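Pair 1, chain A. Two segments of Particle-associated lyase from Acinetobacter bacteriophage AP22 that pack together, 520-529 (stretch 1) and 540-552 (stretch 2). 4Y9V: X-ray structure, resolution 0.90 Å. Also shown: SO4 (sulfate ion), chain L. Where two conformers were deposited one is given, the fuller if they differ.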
# COMPACT_ATOMS: atom_id res chain seq x y z
N ARG A 520 -1.63 16.56 21.87
CA ARG A 520 -0.67 17.30 21.07
C ARG A 520 -1.48 18.09 20.08
O ARG A 520 -2.34 17.53 19.39
CB ARG A 520 0.33 16.41 20.35
CG ARG A 520 1.26 15.62 21.19
CD ARG A 520 2.17 14.73 20.39
NE ARG A 520 3.06 13.98 21.24
CZ ARG A 520 3.92 13.04 20.84
NH1 ARG A 520 4.00 12.77 19.60
NH2 ARG A 520 4.63 12.37 21.73
N GLN A 521 -1.28 19.41 20.04
CA GLN A 521 -2.02 20.29 19.16
C GLN A 521 -1.03 21.12 18.36
O GLN A 521 -0.10 21.71 18.92
CB GLN A 521 -2.99 21.17 19.97
CG GLN A 521 -3.95 20.32 20.80
CD GLN A 521 -5.00 21.10 21.57
OE1 GLN A 521 -5.66 21.99 21.02
NE2 GLN A 521 -5.17 20.75 22.82
N MET A 522 -1.26 21.14 17.05
CA MET A 522 -0.34 21.67 16.05
C MET A 522 0.23 23.03 16.43
O MET A 522 -0.50 23.95 16.79
CB MET A 522 -1.06 21.77 14.69
CG MET A 522 -0.11 22.13 13.56
SD MET A 522 -0.83 21.93 11.91
CE MET A 522 -2.07 23.23 11.93
N LEU A 523 1.54 23.14 16.27
CA LEU A 523 2.22 24.41 16.50
C LEU A 523 1.82 25.41 15.42
O LEU A 523 1.52 25.09 14.28
CB LEU A 523 3.75 24.27 16.61
CG LEU A 523 4.38 23.79 17.97
CD1 LEU A 523 4.66 24.82 19.09
CD2 LEU A 523 3.59 22.61 18.58
N GLN A 524 1.82 26.68 15.84
CA GLN A 524 1.65 27.84 14.96
C GLN A 524 2.77 28.83 15.30
O GLN A 524 3.36 28.77 16.38
CB GLN A 524 0.29 28.48 15.11
CG GLN A 524 -0.84 27.55 14.63
CD GLN A 524 -2.20 28.05 14.97
OE1 GLN A 524 -2.84 28.79 14.19
NE2 GLN A 524 -2.69 27.66 16.14
N GLN A 525 3.08 29.74 14.39
CA GLN A 525 4.11 30.74 14.68
C GLN A 525 3.95 31.86 13.69
O GLN A 525 3.36 31.71 12.62
CB GLN A 525 5.52 30.16 14.59
CG GLN A 525 5.81 29.47 13.24
CD GLN A 525 7.25 29.07 13.20
OE1 GLN A 525 8.04 29.75 12.57
NE2 GLN A 525 7.64 27.95 13.79
N GLY A 526 4.57 33.01 14.04
CA GLY A 526 4.50 34.17 13.17
C GLY A 526 5.39 35.28 13.66
O GLY A 526 6.14 35.16 14.63
N VAL A 527 5.28 36.39 12.91
CA VAL A 527 6.04 37.60 13.13
C VAL A 527 5.07 38.79 13.08
O VAL A 527 4.10 38.77 12.30
CB VAL A 527 7.17 37.78 12.09
CG1 VAL A 527 6.65 37.80 10.65
CG2 VAL A 527 8.03 39.02 12.40
N VAL A 528 5.37 39.81 13.83
CA VAL A 528 4.65 41.09 13.72
C VAL A 528 5.64 42.21 13.97
O VAL A 528 6.33 42.25 14.98
CB VAL A 528 3.47 41.13 14.72
CG1 VAL A 528 3.86 40.82 16.17
CG2 VAL A 528 2.70 42.41 14.59
N SER A 529 5.66 43.17 13.04
CA SER A 529 6.46 44.39 13.23
C SER A 529 5.71 45.32 14.19
O SER A 529 4.48 45.49 14.05
CB SER A 529 6.67 45.09 11.89
OG SER A 529 7.22 46.39 12.10
N ARG A 540 3.29 46.89 22.65
CA ARG A 540 2.49 45.69 22.51
C ARG A 540 2.05 45.52 21.08
O ARG A 540 1.51 46.48 20.50
CB ARG A 540 1.27 45.74 23.43
CG ARG A 540 1.67 46.18 24.86
CD ARG A 540 0.54 45.94 25.90
NE ARG A 540 -0.63 46.77 25.62
CZ ARG A 540 -1.67 46.81 26.45
NH1 ARG A 540 -1.64 46.11 27.58
NH2 ARG A 540 -2.72 47.56 26.15
N ALA A 541 2.22 44.33 20.50
CA ALA A 541 1.54 44.05 19.26
C ALA A 541 0.02 44.05 19.51
O ALA A 541 -0.44 43.78 20.62
CB ALA A 541 1.95 42.67 18.76
N ASN A 542 -0.77 44.31 18.47
CA ASN A 542 -2.17 44.06 18.58
C ASN A 542 -2.39 42.56 18.81
O ASN A 542 -1.59 41.72 18.38
CB ASN A 542 -2.94 44.46 17.31
CG ASN A 542 -2.94 45.94 17.01
OD1 ASN A 542 -2.51 46.81 17.79
ND2 ASN A 542 -3.40 46.21 15.86
N VAL A 543 -3.49 42.22 19.47
CA VAL A 543 -3.80 40.81 19.69
C VAL A 543 -3.85 40.08 18.36
O VAL A 543 -4.36 40.59 17.34
CB VAL A 543 -5.10 40.66 20.51
CG1 VAL A 543 -6.34 41.09 19.74
CG2 VAL A 543 -5.28 39.22 20.98
N ILE A 544 -3.31 38.88 18.38
CA ILE A 544 -3.26 37.99 17.22
C ILE A 544 -4.28 36.89 17.39
O ILE A 544 -4.26 36.15 18.39
CB ILE A 544 -1.85 37.43 17.08
CG1 ILE A 544 -0.82 38.55 16.95
CG2 ILE A 544 -1.77 36.45 15.94
CD1 ILE A 544 0.57 38.06 16.90
N ASN A 545 -5.21 36.79 16.44
CA ASN A 545 -6.20 35.75 16.40
C ASN A 545 -5.68 34.57 15.60
O ASN A 545 -5.32 34.69 14.43
CB ASN A 545 -7.45 36.28 15.71
CG ASN A 545 -8.10 37.34 16.60
OD1 ASN A 545 -8.56 37.04 17.72
ND2 ASN A 545 -8.07 38.57 16.17
N LEU A 546 -5.57 33.42 16.25
CA LEU A 546 -4.95 32.26 15.66
C LEU A 546 -5.91 31.57 14.67
O LEU A 546 -7.09 31.37 14.95
CB LEU A 546 -4.60 31.26 16.76
CG LEU A 546 -3.63 31.79 17.83
CD1 LEU A 546 -3.48 30.74 18.92
CD2 LEU A 546 -2.31 32.24 17.21
N LYS A 547 -5.35 31.15 13.51
CA LYS A 547 -6.17 30.44 12.55
C LYS A 547 -6.72 29.14 13.09
O LYS A 547 -7.91 28.79 12.88
CB LYS A 547 -5.35 30.17 11.31
CG LYS A 547 -6.11 29.27 10.32
CD LYS A 547 -5.38 29.20 8.99
CE LYS A 547 -6.03 28.27 8.00
NZ LYS A 547 -5.24 28.15 6.77
N TYR A 548 -5.85 28.36 13.73
CA TYR A 548 -6.24 27.11 14.34
C TYR A 548 -6.39 27.35 15.84
O TYR A 548 -5.49 27.88 16.49
CB TYR A 548 -5.22 25.99 14.08
CG TYR A 548 -4.96 25.75 12.60
CD1 TYR A 548 -5.70 24.85 11.85
CD2 TYR A 548 -3.92 26.42 11.95
CE1 TYR A 548 -5.43 24.63 10.52
CE2 TYR A 548 -3.64 26.20 10.61
CZ TYR A 548 -4.40 25.31 9.88
OH TYR A 548 -4.16 25.06 8.54
N LYS A 549 -7.55 27.00 16.40
CA LYS A 549 -7.79 27.27 17.81
C LYS A 549 -7.52 26.00 18.63
O LYS A 549 -7.77 24.90 18.21
CB LYS A 549 -9.23 27.73 17.98
CG LYS A 549 -9.52 28.97 17.17
CD LYS A 549 -10.95 29.42 17.23
CE LYS A 549 -11.73 28.35 16.51
NZ LYS A 549 -13.07 28.88 16.12
N TYR A 550 -6.97 26.25 19.81
CA TYR A 550 -6.67 25.15 20.73
C TYR A 550 -7.87 24.84 21.64
O TYR A 550 -8.77 25.64 21.81
CB TYR A 550 -5.43 25.56 21.58
CG TYR A 550 -4.19 25.74 20.72
CD1 TYR A 550 -3.48 24.65 20.31
CD2 TYR A 550 -3.78 26.99 20.29
CE1 TYR A 550 -2.35 24.76 19.49
CE2 TYR A 550 -2.66 27.13 19.47
CZ TYR A 550 -1.98 26.00 19.07
OH TYR A 550 -0.89 26.20 18.22
N SER A 551 -7.80 23.68 22.30
CA SER A 551 -8.83 23.36 23.28
C SER A 551 -8.70 24.17 24.56
O SER A 551 -9.66 24.28 25.32
CB SER A 551 -8.83 21.88 23.64
OG SER A 551 -7.58 21.56 24.27
N LYS A 552 -7.50 24.69 24.82
CA LYS A 552 -7.17 25.38 26.06
C LYS A 552 -6.02 26.33 25.69
O LYS A 552 -5.41 26.24 24.65
CB LYS A 552 -6.82 24.44 27.17
CG LYS A 552 -5.59 23.63 26.80
CD LYS A 552 -5.53 22.83 28.08
CE LYS A 552 -4.45 21.90 27.99
NZ LYS A 552 -4.51 20.95 29.18
S SO4 L . -1.92 49.38 23.03
O1 SO4 L . -1.98 50.82 23.43
O2 SO4 L . -0.66 48.78 23.52
O3 SO4 L . -1.94 49.30 21.53
O4 SO4 L . -3.13 48.66 23.58
O HOH W 1 -2.45 31.48 13.38

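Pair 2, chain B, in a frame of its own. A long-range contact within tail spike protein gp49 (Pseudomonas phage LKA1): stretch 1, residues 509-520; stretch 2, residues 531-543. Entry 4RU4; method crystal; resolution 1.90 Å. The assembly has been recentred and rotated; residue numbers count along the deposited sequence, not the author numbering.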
# COMPACT_ATOMS: atom_id res chain seq x y z
N PRO B 509 8.17 -31.15 0.90
CA PRO B 509 9.11 -30.59 1.88
C PRO B 509 8.36 -29.59 2.77
O PRO B 509 7.82 -28.62 2.24
CB PRO B 509 10.12 -29.85 1.01
CG PRO B 509 9.97 -30.44 -0.38
CD PRO B 509 8.50 -30.73 -0.47
N MET B 510 8.35 -29.83 4.08
CA MET B 510 7.55 -29.03 5.00
C MET B 510 8.40 -28.19 5.92
O MET B 510 9.47 -28.63 6.33
CB MET B 510 6.73 -29.94 5.91
CG MET B 510 5.60 -30.65 5.22
SD MET B 510 4.82 -31.72 6.44
CE MET B 510 3.58 -32.46 5.37
N ARG B 511 7.89 -27.01 6.25
CA ARG B 511 8.36 -26.24 7.40
C ARG B 511 7.18 -26.01 8.34
O ARG B 511 6.14 -25.52 7.91
CB ARG B 511 8.98 -24.90 6.95
CG ARG B 511 9.61 -24.10 8.06
CD ARG B 511 10.08 -22.73 7.58
NE ARG B 511 10.86 -22.81 6.38
CZ ARG B 511 10.85 -21.92 5.39
NH1 ARG B 511 10.14 -20.79 5.44
NH2 ARG B 511 11.62 -22.15 4.35
N MET B 512 7.31 -26.43 9.61
CA MET B 512 6.22 -26.33 10.60
C MET B 512 6.80 -25.72 11.88
O MET B 512 7.99 -25.91 12.17
CB MET B 512 5.60 -27.71 10.91
CG MET B 512 4.92 -28.36 9.70
SD MET B 512 3.35 -27.56 9.34
CE MET B 512 3.32 -27.64 7.55
N PRO B 513 5.97 -24.97 12.62
CA PRO B 513 6.47 -24.13 13.73
C PRO B 513 7.09 -24.96 14.85
O PRO B 513 6.74 -26.14 15.00
CB PRO B 513 5.19 -23.45 14.26
CG PRO B 513 4.17 -23.56 13.14
CD PRO B 513 4.51 -24.82 12.40
N VAL B 514 7.95 -24.32 15.63
CA VAL B 514 8.62 -24.95 16.76
C VAL B 514 7.76 -24.85 18.03
O VAL B 514 7.18 -23.80 18.32
CB VAL B 514 10.00 -24.27 17.03
CG1 VAL B 514 10.76 -24.96 18.16
CG2 VAL B 514 10.82 -24.27 15.74
N LEU B 515 7.70 -25.94 18.78
CA LEU B 515 7.07 -25.94 20.09
C LEU B 515 8.11 -26.51 21.03
O LEU B 515 8.96 -27.28 20.60
CB LEU B 515 5.83 -26.83 20.10
CG LEU B 515 4.67 -26.27 19.27
CD1 LEU B 515 3.53 -27.29 19.16
CD2 LEU B 515 4.18 -24.96 19.92
N GLY B 516 8.05 -26.15 22.31
CA GLY B 516 9.05 -26.62 23.25
C GLY B 516 8.80 -26.16 24.67
O GLY B 516 7.90 -25.38 24.92
N GLY B 517 9.60 -26.67 25.62
CA GLY B 517 9.40 -26.29 27.01
C GLY B 517 10.41 -26.98 27.90
O GLY B 517 11.30 -27.71 27.41
N ARG B 518 10.27 -26.74 29.20
CA ARG B 518 11.16 -27.32 30.21
C ARG B 518 10.28 -28.16 31.14
O ARG B 518 9.39 -27.62 31.80
CB ARG B 518 11.91 -26.24 30.99
CG ARG B 518 12.83 -25.36 30.10
CD ARG B 518 13.19 -24.03 30.75
NE ARG B 518 13.78 -24.16 32.08
CZ ARG B 518 15.09 -24.18 32.33
NH1 ARG B 518 15.96 -24.10 31.34
NH2 ARG B 518 15.52 -24.30 33.59
N VAL B 519 10.53 -29.47 31.17
CA VAL B 519 9.76 -30.38 32.02
C VAL B 519 10.63 -30.97 33.13
O VAL B 519 11.67 -31.58 32.88
CB VAL B 519 9.14 -31.52 31.17
CG1 VAL B 519 8.46 -32.57 32.08
CG2 VAL B 519 8.16 -30.94 30.15
N GLN B 520 10.22 -30.76 34.38
CA GLN B 520 11.00 -31.25 35.50
C GLN B 520 10.77 -32.75 35.69
O GLN B 520 9.63 -33.22 35.61
CB GLN B 520 10.67 -30.50 36.78
CG GLN B 520 11.43 -31.02 37.97
CD GLN B 520 11.25 -30.16 39.18
OE1 GLN B 520 11.89 -29.13 39.32
NE2 GLN B 520 10.35 -30.56 40.05
N THR B 531 10.66 -40.81 33.15
CA THR B 531 10.07 -40.30 31.92
C THR B 531 8.94 -39.35 32.26
O THR B 531 8.44 -39.35 33.39
CB THR B 531 9.48 -41.45 31.05
OG1 THR B 531 8.43 -42.11 31.76
CG2 THR B 531 10.56 -42.47 30.71
N ALA B 532 8.52 -38.55 31.28
CA ALA B 532 7.40 -37.64 31.45
C ALA B 532 6.76 -37.38 30.09
O ALA B 532 7.45 -37.10 29.11
CB ALA B 532 7.85 -36.33 32.07
N PRO B 533 5.44 -37.46 30.03
CA PRO B 533 4.81 -37.30 28.72
C PRO B 533 4.60 -35.83 28.39
O PRO B 533 4.43 -34.99 29.28
CB PRO B 533 3.48 -38.04 28.88
CG PRO B 533 3.14 -37.86 30.33
CD PRO B 533 4.47 -37.83 31.08
N VAL B 534 4.64 -35.53 27.09
CA VAL B 534 4.35 -34.21 26.57
C VAL B 534 3.29 -34.37 25.48
O VAL B 534 3.38 -35.30 24.69
CB VAL B 534 5.64 -33.61 25.97
CG1 VAL B 534 5.34 -32.53 24.97
CG2 VAL B 534 6.55 -33.09 27.10
N THR B 535 2.27 -33.52 25.47
CA THR B 535 1.34 -33.47 24.35
C THR B 535 1.54 -32.11 23.70
O THR B 535 1.41 -31.09 24.36
CB THR B 535 -0.13 -33.58 24.84
OG1 THR B 535 -0.33 -34.81 25.54
CG2 THR B 535 -1.11 -33.50 23.67
N PHE B 536 1.87 -32.08 22.41
CA PHE B 536 2.18 -30.83 21.73
C PHE B 536 0.96 -29.91 21.67
O PHE B 536 -0.18 -30.38 21.46
CB PHE B 536 2.65 -31.07 20.30
CG PHE B 536 3.84 -32.02 20.18
CD1 PHE B 536 4.87 -32.01 21.12
CD2 PHE B 536 3.91 -32.92 19.13
CE1 PHE B 536 5.97 -32.87 20.98
CE2 PHE B 536 4.98 -33.79 19.00
CZ PHE B 536 6.01 -33.77 19.93
N ARG B 537 1.20 -28.61 21.80
CA ARG B 537 0.15 -27.62 21.68
C ARG B 537 -0.54 -27.72 20.32
O ARG B 537 -1.75 -27.52 20.24
CB ARG B 537 0.72 -26.22 21.84
CG ARG B 537 -0.34 -25.09 21.82
CD ARG B 537 0.36 -23.69 21.84
NE ARG B 537 -0.63 -22.61 21.69
CZ ARG B 537 -1.32 -22.11 22.70
NH1 ARG B 537 -1.12 -22.57 23.94
NH2 ARG B 537 -2.20 -21.15 22.49
N TYR B 538 0.23 -28.01 19.27
CA TYR B 538 -0.30 -28.23 17.93
C TYR B 538 0.03 -29.65 17.46
O TYR B 538 1.09 -30.18 17.77
CB TYR B 538 0.29 -27.23 16.92
CG TYR B 538 0.26 -25.80 17.42
CD1 TYR B 538 -0.86 -25.30 18.08
CD2 TYR B 538 1.36 -24.97 17.27
CE1 TYR B 538 -0.88 -24.00 18.58
CE2 TYR B 538 1.35 -23.64 17.77
CZ TYR B 538 0.22 -23.18 18.42
OH TYR B 538 0.19 -21.91 18.92
N ILE B 539 -0.86 -30.24 16.67
CA ILE B 539 -0.58 -31.53 16.08
C ILE B 539 0.13 -31.35 14.72
O ILE B 539 -0.36 -30.64 13.84
CB ILE B 539 -1.89 -32.32 15.87
CG1 ILE B 539 -2.58 -32.55 17.23
CG2 ILE B 539 -1.62 -33.64 15.15
CD1 ILE B 539 -4.05 -32.83 17.11
N TYR B 540 1.28 -32.01 14.56
CA TYR B 540 2.07 -31.94 13.33
C TYR B 540 1.55 -32.90 12.26
O TYR B 540 0.82 -33.85 12.57
CB TYR B 540 3.56 -32.24 13.64
CG TYR B 540 4.24 -31.17 14.47
CD1 TYR B 540 4.80 -30.05 13.85
CD2 TYR B 540 4.31 -31.28 15.87
CE1 TYR B 540 5.42 -29.06 14.60
CE2 TYR B 540 4.92 -30.29 16.64
CZ TYR B 540 5.49 -29.18 15.99
OH TYR B 540 6.11 -28.19 16.74
N PRO B 541 1.90 -32.66 10.97
CA PRO B 541 1.45 -33.60 9.93
C PRO B 541 2.10 -34.97 10.02
O PRO B 541 1.55 -35.93 9.49
CB PRO B 541 1.87 -32.92 8.61
CG PRO B 541 2.23 -31.49 8.97
CD PRO B 541 2.62 -31.50 10.43
N LYS B 542 3.25 -35.06 10.69
CA LYS B 542 3.95 -36.34 10.89
C LYS B 542 4.85 -36.14 12.10
O LYS B 542 4.92 -35.03 12.62
CB LYS B 542 4.79 -36.69 9.65
CG LYS B 542 5.82 -35.60 9.27
CD LYS B 542 6.39 -35.87 7.88
CE LYS B 542 7.56 -34.95 7.58
NZ LYS B 542 8.21 -35.32 6.28
N ALA B 543 5.53 -37.18 12.57
CA ALA B 543 6.41 -37.03 13.74
C ALA B 543 7.43 -35.93 13.47
O ALA B 543 8.09 -35.91 12.44
CB ALA B 543 7.11 -38.31 14.06

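The sharpest difference between the two pairs lies at Gln A524 and Leu B515, matched positions whose side-chain centres fall 0.8 Å apart although one group is polar and the other is not. In pair 1 the amide of Gln A524 (chi1 m, chi2 t) is fully engaged with the facing loop: NE2 donates to Tyr A548 O at 2.8 Å and to Tyr A550 OH at 3.1 Å, while OE1 accepts from Tyr A548 N at 3.1 Å. A water extends this network, donating to Gln A524 OE1 (2.8 Å) and accepting from Lys A547 N (2.9 Å). In pair 2 Leu B515 adopts the same m, t rotamer but offers only carbon to the same pocket. Its CD1 lies 3.4 Å from Tyr B538 N, 3.7 Å from Tyr B538 CD2 and 4.0 Å from Phe B536 CB, so close packing replaces the hydrogen bonds.

The backbones around these residues superpose with an RMSD of 0.5 Å over 14 central residues. In each pair an extended strand packs against a segment that is a strand in part and loop elsewhere, and the buried areas are similar, 555 Å² in pair 1 and 577 Å² in pair 2.

The common anchor is a tyrosine. Tyr A550 and Tyr B540 coincide, with CA atoms 0.3 Å apart, and each swings its hydroxyl to a strand carbonyl: Tyr A550 OH donates to Met A522 O at 2.7 Å, and Tyr B540 OH to Pro B513 O at 2.8 Å. Because the acceptor belongs to the backbone, the bond survives the change from methionine to proline. The side chains at that position do differ: Met A522 sets its CE over a face of the Tyr A548 ring, 3.5 Å from the centroid in a CH-pi contact, whereas Pro B513 has no comparable reach to Tyr B538.

A second exchange of polar for apolar occurs at Gln A521 and Met B512. Gln A521 pairs with Ser A551 twice, OE1 accepting from Ser A551 N at 3.0 Å and NE2 donating to Ser A551 OG at 2.9 Å. At the equivalent positions Met B512 CG packs 4.0 Å from Pro B541 CD, and its CB lies 3.8 Å from Tyr B540 CD1.

Toward the other end the solutions converge. Val A528 and Val B519 match, and so do Ile A544 and Val B534; CG1 of Val A528 approaches Ile A544 CD1 at 4.4 Å, and CG2 of Val B519 approaches Val B534 CG2 at 4.1 Å.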